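Long-range contacts in restriction endonuclease AspBHI (Azoarcus sp., PDB 4OC8), which cleaves DNA in a modification-dependent manner, as a restriction endonuclease that assembles into a tetramer: residues T173-A178 and P198-A203; I238-Q243 and T375-W380; V298-E303 and R328-L333. All coordinates share one frame; numbering follows the deposited sequence.

Interaction 1 (T173-A178 and P198-A203)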
ATOM      1  N   THR A 173       8.692 -18.669  -2.479  1.00 36.76           N
ATOM      2  CA  THR A 173       8.477 -17.984  -3.749  1.00 36.29           C
ATOM      3  C   THR A 173       8.625 -18.963  -4.909  1.00 33.44           C
ATOM      4  O   THR A 173       9.624 -19.676  -5.002  1.00 37.54           O
ATOM      5  CB  THR A 173       9.452 -16.806  -3.946  1.00 34.99           C
ATOM      6  OG1 THR A 173       9.161 -15.771  -2.998  1.00 39.43           O
ATOM      7  CG2 THR A 173       9.325 -16.243  -5.349  1.00 27.27           C
ATOM      8  N   ILE A 174       7.614 -19.008  -5.771  1.00 28.29           N
ATOM      9  CA  ILE A 174       7.664 -19.799  -6.993  1.00 26.55           C
ATOM     10  C   ILE A 174       8.643 -19.183  -7.991  1.00 32.32           C
ATOM     11  O   ILE A 174       8.473 -18.032  -8.404  1.00 28.05           O
ATOM     12  CB  ILE A 174       6.290 -19.847  -7.671  1.00 26.59           C
ATOM     13  CG1 ILE A 174       5.209 -20.255  -6.671  1.00 30.97           C
ATOM     14  CG2 ILE A 174       6.316 -20.782  -8.851  1.00 24.21           C
ATOM     15  CD1 ILE A 174       5.418 -21.611  -6.072  1.00 30.82           C
ATOM     16  N   LEU A 175       9.660 -19.955  -8.379  1.00 32.37           N
ATOM     17  CA  LEU A 175      10.653 -19.514  -9.358  1.00 24.34           C
ATOM     18  C   LEU A 175      10.058 -19.430 -10.763  1.00 28.34           C
ATOM     19  O   LEU A 175       9.150 -20.183 -11.099  1.00 30.13           O
ATOM     20  CB  LEU A 175      11.852 -20.462  -9.362  1.00 21.59           C
ATOM     21  CG  LEU A 175      12.815 -20.359  -8.180  1.00 26.77           C
ATOM     22  CD1 LEU A 175      13.976 -21.329  -8.348  1.00 30.12           C
ATOM     23  CD2 LEU A 175      13.320 -18.938  -8.028  1.00 22.18           C
ATOM     24  N   ASP A 176      10.584 -18.521 -11.582  1.00 36.04           N
ATOM     25  CA  ASP A 176      10.119 -18.350 -12.964  1.00 34.21           C
ATOM     26  C   ASP A 176      10.602 -19.464 -13.891  1.00 31.40           C
ATOM     27  O   ASP A 176      11.579 -19.293 -14.613  1.00 32.92           O
ATOM     28  CB  ASP A 176      10.547 -16.996 -13.534  1.00 26.83           C
ATOM     29  CG  ASP A 176       9.871 -16.678 -14.859  1.00 34.42           C
ATOM     30  OD1 ASP A 176       9.086 -17.510 -15.354  1.00 34.22           O
ATOM     31  OD2 ASP A 176      10.130 -15.582 -15.405  1.00 37.85           O
ATOM     32  N   GLU A 177       9.888 -20.587 -13.882  1.00 34.88           N
ATOM     33  CA  GLU A 177      10.148 -21.704 -14.781  1.00 34.19           C
ATOM     34  C   GLU A 177       8.816 -22.311 -15.202  1.00 35.06           C
ATOM     35  O   GLU A 177       8.021 -22.691 -14.352  1.00 38.68           O
ATOM     36  CB  GLU A 177      11.003 -22.774 -14.093  1.00 27.88           C
ATOM     37  CG  GLU A 177      12.376 -22.287 -13.648  1.00 42.77           C
ATOM     38  CD  GLU A 177      13.329 -22.026 -14.813  1.00 55.42           C
ATOM     39  OE1 GLU A 177      13.113 -22.583 -15.912  1.00 57.86           O
ATOM     40  OE2 GLU A 177      14.305 -21.267 -14.625  1.00 53.29           O
ATOM     41  N   ALA A 178       8.572 -22.409 -16.505  1.00 42.62           N
ATOM     42  CA  ALA A 178       7.303 -22.945 -16.995  1.00 36.40           C
ATOM     43  C   ALA A 178       7.257 -24.471 -16.944  1.00 34.45           C
ATOM     44  O   ALA A 178       6.195 -25.060 -16.742  1.00 35.84           O
ATOM     45  CB  ALA A 178       7.016 -22.450 -18.405  1.00 32.03           C
ATOM     46  N   PRO A 198      16.772 -26.248 -13.577  1.00 43.40           N
ATOM     47  CA  PRO A 198      16.308 -24.997 -14.185  1.00 42.89           C
ATOM     48  C   PRO A 198      17.250 -23.847 -13.862  1.00 40.01           C
ATOM     49  O   PRO A 198      17.904 -23.865 -12.817  1.00 48.73           O
ATOM     50  CB  PRO A 198      14.948 -24.777 -13.525  1.00 30.34           C
ATOM     51  CG  PRO A 198      14.467 -26.157 -13.236  1.00 33.42           C
ATOM     52  CD  PRO A 198      15.697 -26.931 -12.839  1.00 39.32           C
ATOM     53  N   VAL A 199      17.326 -22.869 -14.757  1.00 35.29           N
ATOM     54  CA  VAL A 199      18.279 -21.776 -14.613  1.00 38.14           C
ATOM     55  C   VAL A 199      18.027 -20.992 -13.328  1.00 45.30           C
ATOM     56  O   VAL A 199      18.970 -20.640 -12.618  1.00 44.22           O
ATOM     57  CB  VAL A 199      18.230 -20.809 -15.817  1.00 27.43           C
ATOM     58  CG1 VAL A 199      19.335 -19.784 -15.712  1.00 20.81           C
ATOM     59  CG2 VAL A 199      18.340 -21.573 -17.116  1.00 26.12           C
ATOM     60  N   ALA A 200      16.757 -20.723 -13.035  1.00 32.03           N
ATOM     61  CA  ALA A 200      16.390 -19.974 -11.837  1.00 35.47           C
ATOM     62  C   ALA A 200      16.854 -20.689 -10.560  1.00 40.88           C
ATOM     63  O   ALA A 200      17.287 -20.050  -9.588  1.00 35.72           O
ATOM     64  CB  ALA A 200      14.884 -19.723 -11.807  1.00 31.25           C
ATOM     65  N   TRP A 201      16.783 -22.018 -10.578  1.00 39.65           N
ATOM     66  CA  TRP A 201      17.242 -22.811  -9.449  1.00 35.91           C
ATOM     67  C   TRP A 201      18.750 -22.700  -9.244  1.00 40.56           C
ATOM     68  O   TRP A 201      19.205 -22.445  -8.130  1.00 43.10           O
ATOM     69  CB  TRP A 201      16.831 -24.276  -9.586  1.00 32.71           C
ATOM     70  CG  TRP A 201      17.252 -25.085  -8.396  1.00 37.66           C
ATOM     71  CD1 TRP A 201      18.385 -25.835  -8.275  1.00 34.82           C
ATOM     72  CD2 TRP A 201      16.561 -25.199  -7.146  1.00 39.97           C
ATOM     73  NE1 TRP A 201      18.436 -26.420  -7.036  1.00 35.04           N
ATOM     74  CE2 TRP A 201      17.328 -26.045  -6.322  1.00 42.73           C
ATOM     75  CE3 TRP A 201      15.365 -24.674  -6.646  1.00 39.77           C
ATOM     76  CZ2 TRP A 201      16.940 -26.377  -5.023  1.00 37.55           C
ATOM     77  CZ3 TRP A 201      14.980 -25.009  -5.355  1.00 36.15           C
ATOM     78  CH2 TRP A 201      15.765 -25.850  -4.561  1.00 36.36           C
ATOM     79  N   ASN A 202      19.522 -22.891 -10.312  1.00 37.75           N
ATOM     80  CA  ASN A 202      20.977 -22.776 -10.217  1.00 40.36           C
ATOM     81  C   ASN A 202      21.384 -21.379  -9.778  1.00 40.27           C
ATOM     82  O   ASN A 202      22.299 -21.208  -8.970  1.00 39.65           O
ATOM     83  CB  ASN A 202      21.651 -23.121 -11.547  1.00 41.55           C
ATOM     84  CG  ASN A 202      21.586 -24.598 -11.868  1.00 44.22           C
ATOM     85  OD1 ASN A 202      21.665 -25.442 -10.976  1.00 55.77           O
ATOM     86  ND2 ASN A 202      21.437 -24.920 -13.150  1.00 36.57           N
ATOM     87  N   ALA A 203      20.690 -20.384 -10.319  1.00 37.47           N
ATOM     88  CA  ALA A 203      20.909 -18.993  -9.953  1.00 35.79           C
ATOM     89  C   ALA A 203      20.705 -18.807  -8.457  1.00 44.25           C
ATOM     90  O   ALA A 203      21.528 -18.172  -7.779  1.00 45.60           O
ATOM     91  CB  ALA A 203      19.974 -18.092 -10.730  1.00 23.43           C
TER
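The start of helix 199-207, with P198 at its N-cap, meets residues 175-177, at the end of strand 163-174 in the N-terminal region, which belongs to the PUA clan by sequence. The one hydrogen bond between the two segments is made by the carboxylate of E177: A200 N donates to E177 OE2 over 3.0 Å in a nearly straight bond (164°), from above the carboxylate plane. E177 gets there by a bend at chi2 (-71°), which brings the chain obliquely across P198, with E177 CD 3.4 Å from P198 CB. A negative carboxylate at a helix N-terminus would probably be favoured by the helix dipole. Beside it A200 CB fits between E177 and L175, 3.9 Å from L175 CD1. The same L175 CD1 comes to the edge of the W201 indole, near its plane, 4.0 Å from W201 CE3. Farther out, W201 is held edge-to-face by W184 and rests on L139 and V141 of strand 133-142, which L175 also touches. D176, centre of an inverse gamma turn closed weakly by E177 N to L175 O, separates the two residues; its carboxylate turns the other way, D176 OD1 accepting a hydrogen bond from W157 NE1 of the second subunit.

Interaction 2 (I238-Q243 and T375-W380)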
ATOM      1  N   ILE A 238     -22.591 -12.047   8.211  1.00 49.11           N
ATOM      2  CA  ILE A 238     -22.906 -10.782   7.541  1.00 50.21           C
ATOM      3  C   ILE A 238     -24.268 -10.251   7.999  1.00 55.67           C
ATOM      4  O   ILE A 238     -24.482  -9.031   8.137  1.00 46.90           O
ATOM      5  CB  ILE A 238     -22.892 -10.935   6.003  1.00 50.32           C
ATOM      6  CG1 ILE A 238     -21.518 -11.401   5.531  1.00 56.96           C
ATOM      7  CG2 ILE A 238     -23.240  -9.621   5.320  1.00 41.59           C
ATOM      8  CD1 ILE A 238     -20.410 -10.424   5.860  1.00 55.34           C
ATOM      9  N   GLU A 239     -25.186 -11.179   8.245  1.00 57.12           N
ATOM     10  CA  GLU A 239     -26.515 -10.813   8.707  1.00 57.35           C
ATOM     11  C   GLU A 239     -26.467 -10.108  10.059  1.00 49.49           C
ATOM     12  O   GLU A 239     -27.230  -9.166  10.292  1.00 49.41           O
ATOM     13  CB  GLU A 239     -27.437 -12.035   8.759  1.00 55.94           C
ATOM     14  CG  GLU A 239     -28.893 -11.699   9.047  1.00 59.62           C
ATOM     15  CD  GLU A 239     -29.430 -10.574   8.170  1.00 65.04           C
ATOM     16  OE1 GLU A 239     -29.129 -10.548   6.956  1.00 51.85           O
ATOM     17  OE2 GLU A 239     -30.159  -9.709   8.703  1.00 73.40           O
ATOM     18  N   VAL A 240     -25.574 -10.552  10.944  1.00 40.74           N
ATOM     19  CA  VAL A 240     -25.411  -9.885  12.238  1.00 44.07           C
ATOM     20  C   VAL A 240     -25.050  -8.413  12.032  1.00 45.96           C
ATOM     21  O   VAL A 240     -25.580  -7.520  12.712  1.00 43.71           O
ATOM     22  CB  VAL A 240     -24.347 -10.569  13.124  1.00 39.23           C
ATOM     23  CG1 VAL A 240     -24.156  -9.798  14.416  1.00 42.78           C
ATOM     24  CG2 VAL A 240     -24.749 -11.998  13.428  1.00 35.84           C
ATOM     25  N   ILE A 241     -24.168  -8.167  11.067  1.00 43.82           N
ATOM     26  CA  ILE A 241     -23.772  -6.807  10.720  1.00 45.49           C
ATOM     27  C   ILE A 241     -24.953  -6.006  10.184  1.00 43.15           C
ATOM     28  O   ILE A 241     -25.221  -4.908  10.672  1.00 44.65           O
ATOM     29  CB  ILE A 241     -22.619  -6.777   9.694  1.00 49.30           C
ATOM     30  CG1 ILE A 241     -21.369  -7.439  10.275  1.00 50.45           C
ATOM     31  CG2 ILE A 241     -22.305  -5.344   9.279  1.00 44.48           C
ATOM     32  CD1 ILE A 241     -20.211  -7.513   9.305  1.00 46.08           C
ATOM     33  N   ARG A 242     -25.656  -6.553   9.190  1.00 50.03           N
ATOM     34  CA  ARG A 242     -26.842  -5.885   8.635  1.00 46.59           C
ATOM     35  C   ARG A 242     -27.858  -5.520   9.721  1.00 54.85           C
ATOM     36  O   ARG A 242     -28.510  -4.475   9.655  1.00 50.62           O
ATOM     37  CB  ARG A 242     -27.538  -6.767   7.601  1.00 45.31           C
ATOM     38  CG  ARG A 242     -26.834  -6.905   6.276  1.00 47.33           C
ATOM     39  CD  ARG A 242     -27.734  -7.639   5.292  1.00 46.43           C
ATOM     40  NE  ARG A 242     -26.988  -8.296   4.223  1.00 53.06           N
ATOM     41  CZ  ARG A 242     -26.625  -9.578   4.240  1.00 62.62           C
ATOM     42  NH1 ARG A 242     -26.938 -10.347   5.277  1.00 57.50           N
ATOM     43  NH2 ARG A 242     -25.947 -10.093   3.220  1.00 51.42           N
ATOM     44  N   GLN A 243     -27.989  -6.396  10.713  1.00 50.33           N
ATOM     45  CA  GLN A 243     -28.912  -6.172  11.816  1.00 50.29           C
ATOM     46  C   GLN A 243     -28.419  -5.097  12.776  1.00 48.78           C
ATOM     47  O   GLN A 243     -29.214  -4.334  13.322  1.00 57.65           O
ATOM     48  CB  GLN A 243     -29.169  -7.477  12.574  1.00 47.33           C
ATOM     49  CG  GLN A 243     -30.046  -8.457  11.819  1.00 54.80           C
ATOM     50  CD  GLN A 243     -31.395  -7.864  11.471  1.00 62.56           C
ATOM     51  OE1 GLN A 243     -32.182  -7.526  12.356  1.00 66.56           O
ATOM     52  NE2 GLN A 243     -31.666  -7.721  10.176  1.00 63.64           N
ATOM     53  N   THR A 375     -21.421 -14.420  17.885  1.00 61.90           N
ATOM     54  CA  THR A 375     -21.107 -13.780  19.159  1.00 65.19           C
ATOM     55  C   THR A 375     -19.854 -12.928  19.008  1.00 67.43           C
ATOM     56  O   THR A 375     -19.791 -11.790  19.494  1.00 68.19           O
ATOM     57  CB  THR A 375     -20.872 -14.808  20.276  1.00 65.85           C
ATOM     58  OG1 THR A 375     -21.775 -15.910  20.117  1.00 69.03           O
ATOM     59  CG2 THR A 375     -21.079 -14.162  21.643  1.00 59.02           C
ATOM     60  N   GLN A 376     -18.862 -13.487  18.318  1.00 60.12           N
ATOM     61  CA  GLN A 376     -17.615 -12.780  18.060  1.00 60.65           C
ATOM     62  C   GLN A 376     -17.837 -11.544  17.197  1.00 60.15           C
ATOM     63  O   GLN A 376     -17.218 -10.505  17.432  1.00 61.96           O
ATOM     64  CB  GLN A 376     -16.586 -13.711  17.418  1.00 58.67           C
ATOM     65  CG  GLN A 376     -15.997 -14.720  18.384  1.00 61.41           C
ATOM     66  CD  GLN A 376     -15.068 -15.704  17.706  1.00 65.53           C
ATOM     67  OE1 GLN A 376     -15.047 -15.815  16.479  1.00 64.24           O
ATOM     68  NE2 GLN A 376     -14.291 -16.425  18.506  1.00 68.80           N
ATOM     69  N   VAL A 377     -18.718 -11.661  16.203  1.00 55.43           N
ATOM     70  CA  VAL A 377     -19.104 -10.518  15.379  1.00 51.82           C
ATOM     71  C   VAL A 377     -19.720  -9.436  16.260  1.00 57.08           C
ATOM     72  O   VAL A 377     -19.415  -8.251  16.111  1.00 53.65           O
ATOM     73  CB  VAL A 377     -20.125 -10.907  14.287  1.00 49.13           C
ATOM     74  CG1 VAL A 377     -20.576  -9.678  13.520  1.00 44.20           C
ATOM     75  CG2 VAL A 377     -19.537 -11.928  13.339  1.00 50.14           C
ATOM     76  N   ASP A 378     -20.580  -9.858  17.185  1.00 59.64           N
ATOM     77  CA  ASP A 378     -21.226  -8.927  18.108  1.00 62.99           C
ATOM     78  C   ASP A 378     -20.213  -8.177  18.965  1.00 62.64           C
ATOM     79  O   ASP A 378     -20.274  -6.947  19.081  1.00 54.72           O
ATOM     80  CB  ASP A 378     -22.243  -9.652  18.992  1.00 66.46           C
ATOM     81  CG  ASP A 378     -23.604  -9.771  18.333  1.00 76.78           C
ATOM     82  OD1 ASP A 378     -23.993  -8.831  17.607  1.00 65.29           O
ATOM     83  OD2 ASP A 378     -24.283 -10.803  18.539  1.00 78.37           O
ATOM     84  N   ALA A 379     -19.279  -8.918  19.556  1.00 62.90           N
ATOM     85  CA  ALA A 379     -18.226  -8.314  20.370  1.00 53.53           C
ATOM     86  C   ALA A 379     -17.378  -7.347  19.545  1.00 63.81           C
ATOM     87  O   ALA A 379     -17.012  -6.264  20.015  1.00 60.53           O
ATOM     88  CB  ALA A 379     -17.357  -9.387  20.976  1.00 45.31           C
ATOM     89  N   TRP A 380     -17.075  -7.751  18.312  1.00 51.17           N
ATOM     90  CA  TRP A 380     -16.301  -6.939  17.386  1.00 37.74           C
ATOM     91  C   TRP A 380     -16.988  -5.604  17.111  1.00 53.35           C
ATOM     92  O   TRP A 380     -16.358  -4.539  17.184  1.00 52.45           O
ATOM     93  CB  TRP A 380     -16.087  -7.705  16.080  1.00 50.76           C
ATOM     94  CG  TRP A 380     -15.325  -6.941  15.040  1.00 46.99           C
ATOM     95  CD1 TRP A 380     -14.011  -6.586  15.086  1.00 38.44           C
ATOM     96  CD2 TRP A 380     -15.829  -6.449  13.794  1.00 45.70           C
ATOM     97  NE1 TRP A 380     -13.668  -5.895  13.954  1.00 49.40           N
ATOM     98  CE2 TRP A 380     -14.768  -5.799  13.140  1.00 46.05           C
ATOM     99  CE3 TRP A 380     -17.078  -6.493  13.164  1.00 49.41           C
ATOM    100  CZ2 TRP A 380     -14.909  -5.199  11.892  1.00 45.20           C
ATOM    101  CZ3 TRP A 380     -17.221  -5.896  11.924  1.00 47.21           C
ATOM    102  CH2 TRP A 380     -16.142  -5.260  11.301  1.00 47.29           C
TER
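Two helix segments run roughly alongside each other, their N-to-C directions 38° apart and their axes 9.5 Å apart at closest approach, with V240 and V377 nearest in register. This is helix-helix packing between helices 232-244 and 374-386 in the C-terminal half of the chain, and across it the two segments meet by apolar side chains. V240 and V377 carry the centre: each places CG1 anti to its backbone N, so the two branches meet tip to tip, V240 CG1 at 3.7 Å from V377 CG1. I241 comes at about a right angle to V377, its CG1 4.0 Å from V377 CG1. With chi2 extended (177°), the I241 chain goes on to bring CD1 to W380 CZ3 at 4.3 Å, meeting the indole obliquely. Helices 251-263 and 359-368 continue this apolar layer: F252 and I362 touch I241, while C255, L259 and L366 touch W380. Within helix 232-244, E239 and R242 are joined by a salt bridge on the side turned from helix 374-386. On the partly exposed flank, D378 crosses V240 at about a right angle; its OD1, which also forms a salt bridge with R244, lies against the valine methyl, with V240 CG1 3.3 Å from D378 OD1.

Interaction 3 (V298-E303 and R328-L333)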
ATOM      1  N   VAL A 298      -1.560   9.315   0.292  1.00 43.88           N
ATOM      2  CA  VAL A 298      -2.559   9.393  -0.758  1.00 47.72           C
ATOM      3  C   VAL A 298      -3.917   9.384  -0.078  1.00 46.01           C
ATOM      4  O   VAL A 298      -4.095   8.722   0.942  1.00 48.13           O
ATOM      5  CB  VAL A 298      -2.446   8.202  -1.729  1.00 38.85           C
ATOM      6  CG1 VAL A 298      -1.148   8.285  -2.514  1.00 36.36           C
ATOM      7  CG2 VAL A 298      -2.534   6.879  -0.978  1.00 44.01           C
ATOM      8  N   ASP A 299      -4.868  10.135  -0.613  1.00 45.57           N
ATOM      9  CA  ASP A 299      -6.192  10.166  -0.010  1.00 49.31           C
ATOM     10  C   ASP A 299      -7.165   9.277  -0.769  1.00 50.77           C
ATOM     11  O   ASP A 299      -7.038   9.097  -1.980  1.00 54.88           O
ATOM     12  CB  ASP A 299      -6.725  11.600   0.103  1.00 55.37           C
ATOM     13  CG  ASP A 299      -6.540  12.404  -1.178  1.00 80.07           C
ATOM     14  OD1 ASP A 299      -6.284  11.801  -2.241  1.00 76.04           O
ATOM     15  OD2 ASP A 299      -6.658  13.649  -1.119  1.00 91.69           O
ATOM     16  N   PHE A 300      -8.126   8.704  -0.054  1.00 43.91           N
ATOM     17  CA  PHE A 300      -9.175   7.934  -0.716  1.00 44.39           C
ATOM     18  C   PHE A 300     -10.557   8.280  -0.192  1.00 47.72           C
ATOM     19  O   PHE A 300     -10.702   8.743   0.931  1.00 45.22           O
ATOM     20  CB  PHE A 300      -8.929   6.428  -0.598  1.00 37.39           C
ATOM     21  CG  PHE A 300      -8.929   5.917   0.812  1.00 38.87           C
ATOM     22  CD1 PHE A 300      -7.779   5.974   1.586  1.00 45.25           C
ATOM     23  CD2 PHE A 300     -10.071   5.366   1.362  1.00 39.88           C
ATOM     24  CE1 PHE A 300      -7.772   5.500   2.887  1.00 45.90           C
ATOM     25  CE2 PHE A 300     -10.071   4.890   2.664  1.00 49.37           C
ATOM     26  CZ  PHE A 300      -8.919   4.956   3.426  1.00 44.89           C
ATOM     27  N   ALA A 301     -11.575   8.058  -1.015  1.00 50.23           N
ATOM     28  CA  ALA A 301     -12.949   8.283  -0.584  1.00 39.18           C
ATOM     29  C   ALA A 301     -13.591   6.962  -0.194  1.00 40.37           C
ATOM     30  O   ALA A 301     -13.437   5.966  -0.889  1.00 42.01           O
ATOM     31  CB  ALA A 301     -13.751   8.963  -1.680  1.00 42.17           C
ATOM     32  N   LEU A 302     -14.309   6.957   0.922  1.00 38.97           N
ATOM     33  CA  LEU A 302     -14.979   5.757   1.403  1.00 39.12           C
ATOM     34  C   LEU A 302     -16.479   5.819   1.110  1.00 47.52           C
ATOM     35  O   LEU A 302     -17.102   6.875   1.231  1.00 46.84           O
ATOM     36  CB  LEU A 302     -14.738   5.589   2.902  1.00 33.84           C
ATOM     37  CG  LEU A 302     -15.336   4.355   3.579  1.00 41.33           C
ATOM     38  CD1 LEU A 302     -14.800   3.087   2.947  1.00 42.59           C
ATOM     39  CD2 LEU A 302     -15.049   4.368   5.072  1.00 36.64           C
ATOM     40  N   GLU A 303     -17.048   4.690   0.708  1.00 40.96           N
ATOM     41  CA  GLU A 303     -18.483   4.589   0.477  1.00 40.65           C
ATOM     42  C   GLU A 303     -18.956   3.274   1.062  1.00 42.76           C
ATOM     43  O   GLU A 303     -18.429   2.218   0.726  1.00 45.18           O
ATOM     44  CB  GLU A 303     -18.805   4.647  -1.018  1.00 37.96           C
ATOM     45  CG  GLU A 303     -20.290   4.514  -1.342  1.00 50.26           C
ATOM     46  CD  GLU A 303     -21.082   5.794  -1.087  1.00 59.07           C
ATOM     47  OE1 GLU A 303     -20.557   6.894  -1.371  1.00 50.61           O
ATOM     48  OE2 GLU A 303     -22.232   5.700  -0.608  1.00 61.36           O
ATOM     49  N   ARG A 328      -9.219  12.853  -5.479  1.00 74.51           N
ATOM     50  CA  ARG A 328      -8.515  11.891  -4.641  1.00 63.01           C
ATOM     51  C   ARG A 328      -7.958  10.744  -5.476  1.00 59.40           C
ATOM     52  O   ARG A 328      -8.396  10.517  -6.604  1.00 63.61           O
ATOM     53  CB  ARG A 328      -9.438  11.376  -3.537  1.00 60.47           C
ATOM     54  CG  ARG A 328     -10.186  12.499  -2.836  1.00 64.95           C
ATOM     55  CD  ARG A 328     -10.375  12.234  -1.359  1.00 61.53           C
ATOM     56  NE  ARG A 328     -10.281  13.471  -0.589  1.00 58.53           N
ATOM     57  CZ  ARG A 328     -11.294  14.308  -0.400  1.00 69.00           C
ATOM     58  NH1 ARG A 328     -12.483  14.040  -0.929  1.00 69.02           N
ATOM     59  NH2 ARG A 328     -11.119  15.411   0.316  1.00 64.37           N
ATOM     60  N   GLU A 329      -6.984  10.034  -4.922  1.00 55.06           N
ATOM     61  CA  GLU A 329      -6.272   9.001  -5.667  1.00 58.09           C
ATOM     62  C   GLU A 329      -7.155   7.803  -5.976  1.00 46.93           C
ATOM     63  O   GLU A 329      -7.139   7.285  -7.093  1.00 55.74           O
ATOM     64  CB  GLU A 329      -5.024   8.549  -4.906  1.00 59.51           C
ATOM     65  CG  GLU A 329      -4.189   9.696  -4.353  1.00 73.49           C
ATOM     66  CD  GLU A 329      -3.710  10.659  -5.423  1.00 94.17           C
ATOM     67  OE1 GLU A 329      -3.516  10.226  -6.581  1.00101.70           O
ATOM     68  OE2 GLU A 329      -3.527  11.852  -5.099  1.00103.74           O
ATOM     69  N   PHE A 330      -7.924   7.362  -4.987  1.00 39.64           N
ATOM     70  CA  PHE A 330      -8.818   6.228  -5.194  1.00 41.16           C
ATOM     71  C   PHE A 330     -10.038   6.207  -4.265  1.00 39.72           C
ATOM     72  O   PHE A 330     -10.236   7.109  -3.449  1.00 39.61           O
ATOM     73  CB  PHE A 330      -8.040   4.911  -5.098  1.00 37.06           C
ATOM     74  CG  PHE A 330      -7.491   4.621  -3.731  1.00 41.87           C
ATOM     75  CD1 PHE A 330      -6.344   5.261  -3.275  1.00 40.29           C
ATOM     76  CD2 PHE A 330      -8.110   3.693  -2.907  1.00 32.20           C
ATOM     77  CE1 PHE A 330      -5.833   4.987  -2.019  1.00 33.05           C
ATOM     78  CE2 PHE A 330      -7.605   3.413  -1.655  1.00 32.49           C
ATOM     79  CZ  PHE A 330      -6.463   4.059  -1.208  1.00 36.87           C
ATOM     80  N   GLY A 331     -10.861   5.173  -4.411  1.00 32.63           N
ATOM     81  CA  GLY A 331     -12.030   5.002  -3.572  1.00 36.96           C
ATOM     82  C   GLY A 331     -12.217   3.566  -3.115  1.00 42.25           C
ATOM     83  O   GLY A 331     -11.861   2.631  -3.829  1.00 47.91           O
ATOM     84  N   VAL A 332     -12.763   3.391  -1.915  1.00 37.65           N
ATOM     85  CA  VAL A 332     -13.110   2.072  -1.399  1.00 37.92           C
ATOM     86  C   VAL A 332     -14.619   1.988  -1.211  1.00 37.99           C
ATOM     87  O   VAL A 332     -15.232   2.891  -0.646  1.00 40.49           O
ATOM     88  CB  VAL A 332     -12.439   1.779  -0.034  1.00 35.95           C
ATOM     89  CG1 VAL A 332     -12.637   0.321   0.351  1.00 36.47           C
ATOM     90  CG2 VAL A 332     -10.967   2.117  -0.064  1.00 29.99           C
ATOM     91  N   LEU A 333     -15.214   0.904  -1.694  1.00 38.49           N
ATOM     92  CA  LEU A 333     -16.639   0.674  -1.525  1.00 32.70           C
ATOM     93  C   LEU A 333     -16.854  -0.593  -0.732  1.00 36.59           C
ATOM     94  O   LEU A 333     -16.608  -1.688  -1.230  1.00 49.63           O
ATOM     95  CB  LEU A 333     -17.341   0.558  -2.877  1.00 32.71           C
ATOM     96  CG  LEU A 333     -18.831   0.221  -2.805  1.00 36.16           C
ATOM     97  CD1 LEU A 333     -19.646   1.257  -3.551  1.00 41.06           C
ATOM     98  CD2 LEU A 333     -19.108  -1.167  -3.355  1.00 41.70           C
TER
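Strands 294-305 and 330-335 lie side by side as the parallel pair of a beta-alpha-beta crossover through helix 315-324, within the sheet of the PDDEXK-clan nuclease region. Backbone hydrogen bonds zip them together: A301 N to F330 O, V332 N to A301 O and E303 N to V332 O, each 2.9 Å. At the entry of the second strand E329 N bonds D299 OD1 at 3.3 Å, nearly along its C-O axis, and only weakly D299 O. The D299 side chain stands between its backbone N and carbonyl carbon (chi1 46°), the crowded position that brings it to E329.

The charged pairing is loose: D299 OD2 and R328 NE form a long salt bridge of 3.7 Å, their planar groups nearly perpendicular. At the other strand end, E303 OE1 forms salt bridges with R320 and R324 of the crossover helix.

The face bearing F300, L302, F330 and V332 is packed with apolar side chains. Both phenylalanines place CG between the backbone N and the carbonyl carbon (chi1 62° and 66°) and point the same way, with rings near parallel, centroids 5.1 Å apart. The rings barely overlap; the closer fit is F300 CB over the centre of the F330 face, a CH-pi contact, while V298 CG2 meets that ring at its edge; I296 of the third subunit packs on F330 too. An alanine at F330 would take away the ring that F300 CB covers and V298 CG2 edges, which would probably loosen the packing around F300 and V298. Farther along, F300 CD2 touches V332 CG2 at 3.7 Å.

Along the chain interaction 1 closes before the other two open, and interaction 3 is nested inside the long loop that interaction 2 closes. Interactions 1 and 2 lie on opposite sides of the chain's centre, 46 Å between centres. The second and third are closer, 25 Å between centres and about 12 Å between nearest atoms, without touching; helix 251-263 lines both the helix pair and the F300 face of the sheet. Interaction 1 belongs to the N-terminal PUA-clan region and interaction 3 to the PDDEXK-clan nuclease sheet, centres 38 Å apart, consistent with a split between recognition of modified DNA and cleavage. Interactions 1 and 3 each also reach a different neighbouring subunit of the tetramer.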